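Local coordinates for substrate binding periplasmic protein (Ralstonia solanacearum, PDB 3LOP) that binds leucine in the crystal and probably serves amino-acid uptake as a periplasmic substrate-binding protein, at residues L36-G41 with A273-K278; L31-L36 with E45-V50. All coordinates share one frame; numbering follows the deposited sequence.

Interaction 1: L36-G41 with A273-K278; sequences LNLNGG and AAVGAK
L38 reaches A274 and V275 with a single methyl, CD1, which meets the last turn of helix 263-275 from the end of helix 19-38. L38 CD1 lies 3.6 Å from the carbonyl oxygen A274 O and 3.7 Å from V275 CG2, and A274 CB is a looser neighbour at 4.3 Å from the same L38 CD1. The leucine and valine side chains cross obliquely. In L38 the CG stands anti to the carbonyl carbon (chi1 -75°) and the chain then runs on extended to CD1 (chi2 -178°), which carries this methyl to helix 263-275. The contact is small, about 96 Å² in all, mostly methyl against methyl with one methyl against a backbone carbonyl, and lies at the surface.

One turn back along helix 19-38, A274 packs on W35 and V275 on D34; a further turn back V275 reaches L31. Both helices stop right beside the contact. In the first, the backbone N of G41 bonds to L36 O at 2.8 Å and G40 N to N37 O at 3.0 Å, with N39 ND2 bonded to W35 O; in the second, G276 takes the corresponding place after V275. G40 and G276 both have positive phi. Two helices of the periplasmic binding protein fold thus meet through their C-terminal turns, each closed by a Schellman motif with glycine at C-prime.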
loop_
_atom_site.group_PDB
_atom_site.type_symbol
_atom_site.label_atom_id
_atom_site.label_comp_id
_atom_site.label_asym_id
_atom_site.label_seq_id
_atom_site.Cartn_x
_atom_site.Cartn_y
_atom_site.Cartn_z
ATOM N N LEU A 36 -5.091 17.078 -12.532
ATOM C CA LEU A 36 -4.544 18.342 -12.054
ATOM C C LEU A 36 -4.140 19.205 -13.248
ATOM O O LEU A 36 -4.406 20.410 -13.278
ATOM C CB LEU A 36 -3.327 18.077 -11.165
ATOM C CG LEU A 36 -2.614 19.292 -10.568
ATOM C CD1 LEU A 36 -3.560 20.038 -9.640
ATOM C CD2 LEU A 36 -1.376 18.830 -9.815
ATOM N N ASN A 37 -3.490 18.588 -14.230
ATOM C CA ASN A 37 -3.087 19.322 -15.413
ATOM C C ASN A 37 -4.316 19.815 -16.186
ATOM O O ASN A 37 -4.340 20.914 -16.677
ATOM C CB ASN A 37 -2.175 18.477 -16.319
ATOM C CG ASN A 37 -0.764 18.315 -15.755
ATOM O OD1 ASN A 37 -0.280 19.159 -14.996
ATOM N ND2 ASN A 37 -0.093 17.231 -16.142
ATOM N N LEU A 38 -5.367 19.028 -16.293
ATOM C CA LEU A 38 -6.529 19.539 -17.011
ATOM C C LEU A 38 -7.087 20.789 -16.323
ATOM O O LEU A 38 -7.695 21.657 -16.962
ATOM C CB LEU A 38 -7.619 18.480 -17.067
ATOM C CG LEU A 38 -7.466 17.307 -18.026
ATOM C CD1 LEU A 38 -8.702 16.428 -17.914
ATOM C CD2 LEU A 38 -7.309 17.816 -19.451
ATOM N N ASN A 39 -6.880 20.868 -15.013
ATOM C CA ASN A 39 -7.376 21.980 -14.218
ATOM C C ASN A 39 -6.398 23.135 -14.090
ATOM O O ASN A 39 -6.597 24.023 -13.270
ATOM C CB ASN A 39 -7.771 21.489 -12.824
ATOM C CG ASN A 39 -9.127 20.813 -12.808
ATOM O OD1 ASN A 39 -10.159 21.480 -12.776
ATOM N ND2 ASN A 39 -9.133 19.483 -12.845
ATOM N N GLY A 40 -5.332 23.132 -14.878
ATOM C CA GLY A 40 -4.407 24.246 -14.780
ATOM C C GLY A 40 -3.052 23.954 -14.168
ATOM O O GLY A 40 -2.188 24.832 -14.138
ATOM N N GLY A 41 -2.860 22.726 -13.687
ATOM C CA GLY A 41 -1.583 22.334 -13.111
ATOM C C GLY A 41 -1.333 22.967 -11.776
ATOM O O GLY A 41 -2.273 23.220 -11.034
ATOM N N ALA A 273 -13.463 10.283 -15.512
ATOM C CA ALA A 273 -14.330 10.686 -16.614
ATOM C C ALA A 273 -13.780 11.893 -17.371
ATOM O O ALA A 273 -13.760 11.905 -18.602
ATOM C CB ALA A 273 -15.736 10.985 -16.095
ATOM N N ALA A 274 -13.320 12.902 -16.640
ATOM C CA ALA A 274 -12.785 14.106 -17.264
ATOM C C ALA A 274 -11.541 13.843 -18.107
ATOM O O ALA A 274 -11.394 14.388 -19.205
ATOM C CB ALA A 274 -12.476 15.149 -16.193
ATOM N N VAL A 275 -10.639 13.018 -17.585
ATOM C CA VAL A 275 -9.402 12.690 -18.284
ATOM C C VAL A 275 -9.649 11.694 -19.410
ATOM O O VAL A 275 -8.934 11.690 -20.414
ATOM C CB VAL A 275 -8.359 12.106 -17.297
ATOM C CG1 VAL A 275 -7.160 11.550 -18.050
ATOM C CG2 VAL A 275 -7.915 13.187 -16.324
ATOM N N GLY A 276 -10.674 10.866 -19.246
ATOM C CA GLY A 276 -10.985 9.867 -20.251
ATOM C C GLY A 276 -10.082 8.662 -20.080
ATOM O O GLY A 276 -9.737 7.985 -21.049
ATOM N N ALA A 277 -9.695 8.401 -18.834
ATOM C CA ALA A 277 -8.827 7.274 -18.507
ATOM C C ALA A 277 -9.650 5.992 -18.411
ATOM O O ALA A 277 -9.857 5.450 -17.324
ATOM C CB ALA A 277 -8.109 7.543 -17.186
ATOM N N LYS A 278 -10.115 5.511 -19.560
ATOM C CA LYS A 278 -10.928 4.305 -19.612
ATOM C C LYS A 278 -10.177 3.075 -19.110
ATOM O O LYS A 278 -10.779 2.142 -18.580
ATOM C CB LYS A 278 -11.415 4.063 -21.043
ATOM C CG LYS A 278 -12.398 2.910 -21.173
ATOM C CD LYS A 278 -13.641 3.152 -20.328
ATOM C CE LYS A 278 -14.570 1.951 -20.355
ATOM N NZ LYS A 278 -14.968 1.609 -21.744
#

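Interaction 2: L31-L36 with E45-V50; sequences LYFDWL and ETIRLV. With EDO (1,2-ethanediol), chain C.
F33 has its CG anti to the carbonyl carbon (chi1 -70°), which sends the ring from helix 31-36 toward strand 47-50, while chi1 of I47 sets CG1 beside the backbone N and CG2 anti to it, which lays CG2 over one face of that ring. I47 CG2 sits 3.9 Å from the F33 ring centroid and 22° off the normal, a CH-pi contact displaced toward the rim, where F33 CD1 is the nearest atom at 3.6 Å. The other branch of the isoleucine works separately: I47 CG1 meets L36 CD2 at 4.0 Å. L49, two residues along the strand, approaches the ring obliquely, with its CB 4.0 Å from F33 CD2, and the two side chains cross at about a right angle.

Segments 31-36 and 47-50 run nearly antiparallel (161°), their axes 8.6 Å apart at closest approach. This is the second half of the beta-alpha-beta unit made by strand 6-12, helix 19-38 and strand 47-53, in which the helix packs on one face of a parallel sheet. The strand lies at the sheet's edge, paired by backbone bonds with strand 6-12, and helix 284-303 adds A293 to the surroundings of F33.

A molecule of 1,2-ethanediol, probably from the crystallisation liquor, lies between helix and strand beside F33. Its O2 accepts a nearly straight bond from the backbone N of L49 (2.9 Å), while its O1 donates to D34 OD1 at 3.1 Å. Its C1 rests 3.5 Å from F33 CB. The second carboxylate oxygen, D34 OD2, is held by a salt bridge to R30.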
loop_
_atom_site.group_PDB
_atom_site.type_symbol
_atom_site.label_atom_id
_atom_site.label_comp_id
_atom_site.label_asym_id
_atom_site.label_seq_id
_atom_site.Cartn_x
_atom_site.Cartn_y
_atom_site.Cartn_z
ATOM N N LEU A 31 -3.516 9.360 -13.036
ATOM C CA LEU A 31 -4.853 9.923 -13.150
ATOM C C LEU A 31 -4.926 11.252 -12.413
ATOM O O LEU A 31 -5.434 12.243 -12.946
ATOM C CB LEU A 31 -5.900 8.965 -12.575
ATOM C CG LEU A 31 -7.330 9.522 -12.541
ATOM C CD1 LEU A 31 -7.811 9.822 -13.952
ATOM C CD2 LEU A 31 -8.254 8.519 -11.864
ATOM N N TYR A 32 -4.421 11.285 -11.182
ATOM C CA TYR A 32 -4.482 12.529 -10.435
ATOM C C TYR A 32 -3.719 13.652 -11.127
ATOM O O TYR A 32 -4.220 14.770 -11.242
ATOM C CB TYR A 32 -3.944 12.376 -9.012
ATOM C CG TYR A 32 -4.141 13.664 -8.253
ATOM C CD1 TYR A 32 -5.415 14.045 -7.825
ATOM C CD2 TYR A 32 -3.095 14.573 -8.102
ATOM C CE1 TYR A 32 -5.647 15.303 -7.283
ATOM C CE2 TYR A 32 -3.316 15.836 -7.562
ATOM C CZ TYR A 32 -4.594 16.194 -7.161
ATOM O OH TYR A 32 -4.827 17.461 -6.674
ATOM N N PHE A 33 -2.507 13.369 -11.589
ATOM C CA PHE A 33 -1.730 14.410 -12.244
ATOM C C PHE A 33 -2.339 14.854 -13.572
ATOM O O PHE A 33 -2.293 16.035 -13.900
ATOM C CB PHE A 33 -0.275 13.965 -12.416
ATOM C CG PHE A 33 0.488 13.896 -11.117
ATOM C CD1 PHE A 33 0.406 14.934 -10.194
ATOM C CD2 PHE A 33 1.284 12.797 -10.815
ATOM C CE1 PHE A 33 1.104 14.879 -8.989
ATOM C CE2 PHE A 33 1.987 12.734 -9.610
ATOM C CZ PHE A 33 1.893 13.775 -8.699
ATOM N N ASP A 34 -2.919 13.927 -14.332
ATOM C CA ASP A 34 -3.555 14.313 -15.593
ATOM C C ASP A 34 -4.739 15.224 -15.273
ATOM O O ASP A 34 -4.985 16.205 -15.963
ATOM C CB ASP A 34 -4.060 13.087 -16.365
ATOM C CG ASP A 34 -2.943 12.311 -17.038
ATOM O OD1 ASP A 34 -1.858 12.889 -17.257
ATOM O OD2 ASP A 34 -3.160 11.124 -17.369
ATOM N N TRP A 35 -5.465 14.878 -14.214
ATOM C CA TRP A 35 -6.626 15.639 -13.746
ATOM C C TRP A 35 -6.174 17.031 -13.302
ATOM O O TRP A 35 -6.781 18.046 -13.668
ATOM C CB TRP A 35 -7.266 14.849 -12.599
ATOM C CG TRP A 35 -8.262 15.547 -11.705
ATOM C CD1 TRP A 35 -8.173 15.661 -10.347
ATOM C CD2 TRP A 35 -9.557 16.061 -12.062
ATOM N NE1 TRP A 35 -9.325 16.197 -9.833
ATOM C CE2 TRP A 35 -10.194 16.455 -10.862
ATOM C CE3 TRP A 35 -10.242 16.226 -13.275
ATOM C CZ2 TRP A 35 -11.482 16.999 -10.836
ATOM C CZ3 TRP A 35 -11.528 16.769 -13.246
ATOM C CH2 TRP A 35 -12.132 17.148 -12.034
ATOM N N LEU A 36 -5.091 17.078 -12.532
ATOM C CA LEU A 36 -4.544 18.342 -12.054
ATOM C C LEU A 36 -4.140 19.205 -13.248
ATOM O O LEU A 36 -4.406 20.410 -13.278
ATOM C CB LEU A 36 -3.327 18.077 -11.165
ATOM C CG LEU A 36 -2.614 19.292 -10.568
ATOM C CD1 LEU A 36 -3.560 20.038 -9.640
ATOM C CD2 LEU A 36 -1.376 18.830 -9.815
ATOM N N GLU A 45 2.049 25.572 -13.778
ATOM C CA GLU A 45 3.066 24.652 -14.267
ATOM C C GLU A 45 2.518 23.244 -14.482
ATOM O O GLU A 45 1.680 22.771 -13.717
ATOM C CB GLU A 45 4.249 24.613 -13.296
ATOM C CG GLU A 45 4.903 25.969 -13.075
ATOM C CD GLU A 45 6.157 25.886 -12.228
ATOM O OE1 GLU A 45 7.154 25.296 -12.696
ATOM O OE2 GLU A 45 6.145 26.410 -11.094
ATOM N N THR A 46 2.997 22.595 -15.540
ATOM C CA THR A 46 2.584 21.237 -15.892
ATOM C C THR A 46 3.362 20.224 -15.065
ATOM O O THR A 46 4.575 20.347 -14.906
ATOM C CB THR A 46 2.893 20.898 -17.371
ATOM O OG1 THR A 46 2.283 21.849 -18.237
ATOM C CG2 THR A 46 2.350 19.537 -17.729
ATOM N N ILE A 47 2.665 19.216 -14.554
ATOM C CA ILE A 47 3.324 18.174 -13.781
ATOM C C ILE A 47 3.576 16.996 -14.713
ATOM O O ILE A 47 2.691 16.581 -15.458
ATOM C CB ILE A 47 2.450 17.695 -12.604
ATOM C CG1 ILE A 47 2.098 18.877 -11.699
ATOM C CG2 ILE A 47 3.187 16.612 -11.818
ATOM C CD1 ILE A 47 3.301 19.612 -11.131
ATOM N N ARG A 48 4.798 16.477 -14.689
ATOM C CA ARG A 48 5.143 15.334 -15.520
ATOM C C ARG A 48 5.516 14.170 -14.623
ATOM O O ARG A 48 6.429 14.278 -13.806
ATOM C CB ARG A 48 6.327 15.652 -16.440
ATOM C CG ARG A 48 6.705 14.473 -17.332
ATOM C CD ARG A 48 7.963 14.714 -18.155
ATOM N NE ARG A 48 9.157 14.838 -17.324
ATOM C CZ ARG A 48 10.393 14.621 -17.760
ATOM N NH1 ARG A 48 10.600 14.264 -19.020
ATOM N NH2 ARG A 48 11.423 14.759 -16.937
ATOM N N LEU A 49 4.796 13.064 -14.767
ATOM C CA LEU A 49 5.077 11.867 -13.985
ATOM C C LEU A 49 5.817 10.883 -14.872
ATOM O O LEU A 49 5.336 10.523 -15.946
ATOM C CB LEU A 49 3.781 11.226 -13.484
ATOM C CG LEU A 49 3.936 9.841 -12.842
ATOM C CD1 LEU A 49 4.804 9.930 -11.594
ATOM C CD2 LEU A 49 2.562 9.290 -12.491
ATOM N N VAL A 50 6.995 10.463 -14.424
ATOM C CA VAL A 50 7.808 9.508 -15.163
ATOM C C VAL A 50 7.863 8.234 -14.330
ATOM O O VAL A 50 8.219 8.268 -13.152
ATOM C CB VAL A 50 9.240 10.045 -15.379
ATOM C CG1 VAL A 50 10.037 9.079 -16.244
ATOM C CG2 VAL A 50 9.190 11.419 -16.033
HETATM C C1 EDO C . 0.982 13.466 -15.674
HETATM O O1 EDO C . 0.597 12.093 -15.564
HETATM C C2 EDO C . 1.688 13.693 -17.004
HETATM O O2 EDO C . 2.948 13.026 -16.989
#

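Overall arrangement
Helix 19-38 carries both contacts, whose centres are 8 Å apart, and L36 belongs to a segment of each. Interaction 2 is local along the chain, joining the helix to the strand that follows it, whereas interaction 1 brings in segment 273-278, more than 230 residues later. The segments alternate in the order 31-36, 36-41, 45-50, 273-278, and the two contacts therefore cross along the chain. The two are also in touch directly: N37 ND2 probably bonds to I47 O at 2.9 Å. Helix 19-38 thus lies between the edge strand of the five-stranded parallel sheet and a helix from late in the sequence, and residues far apart in sequence pack against the same helix.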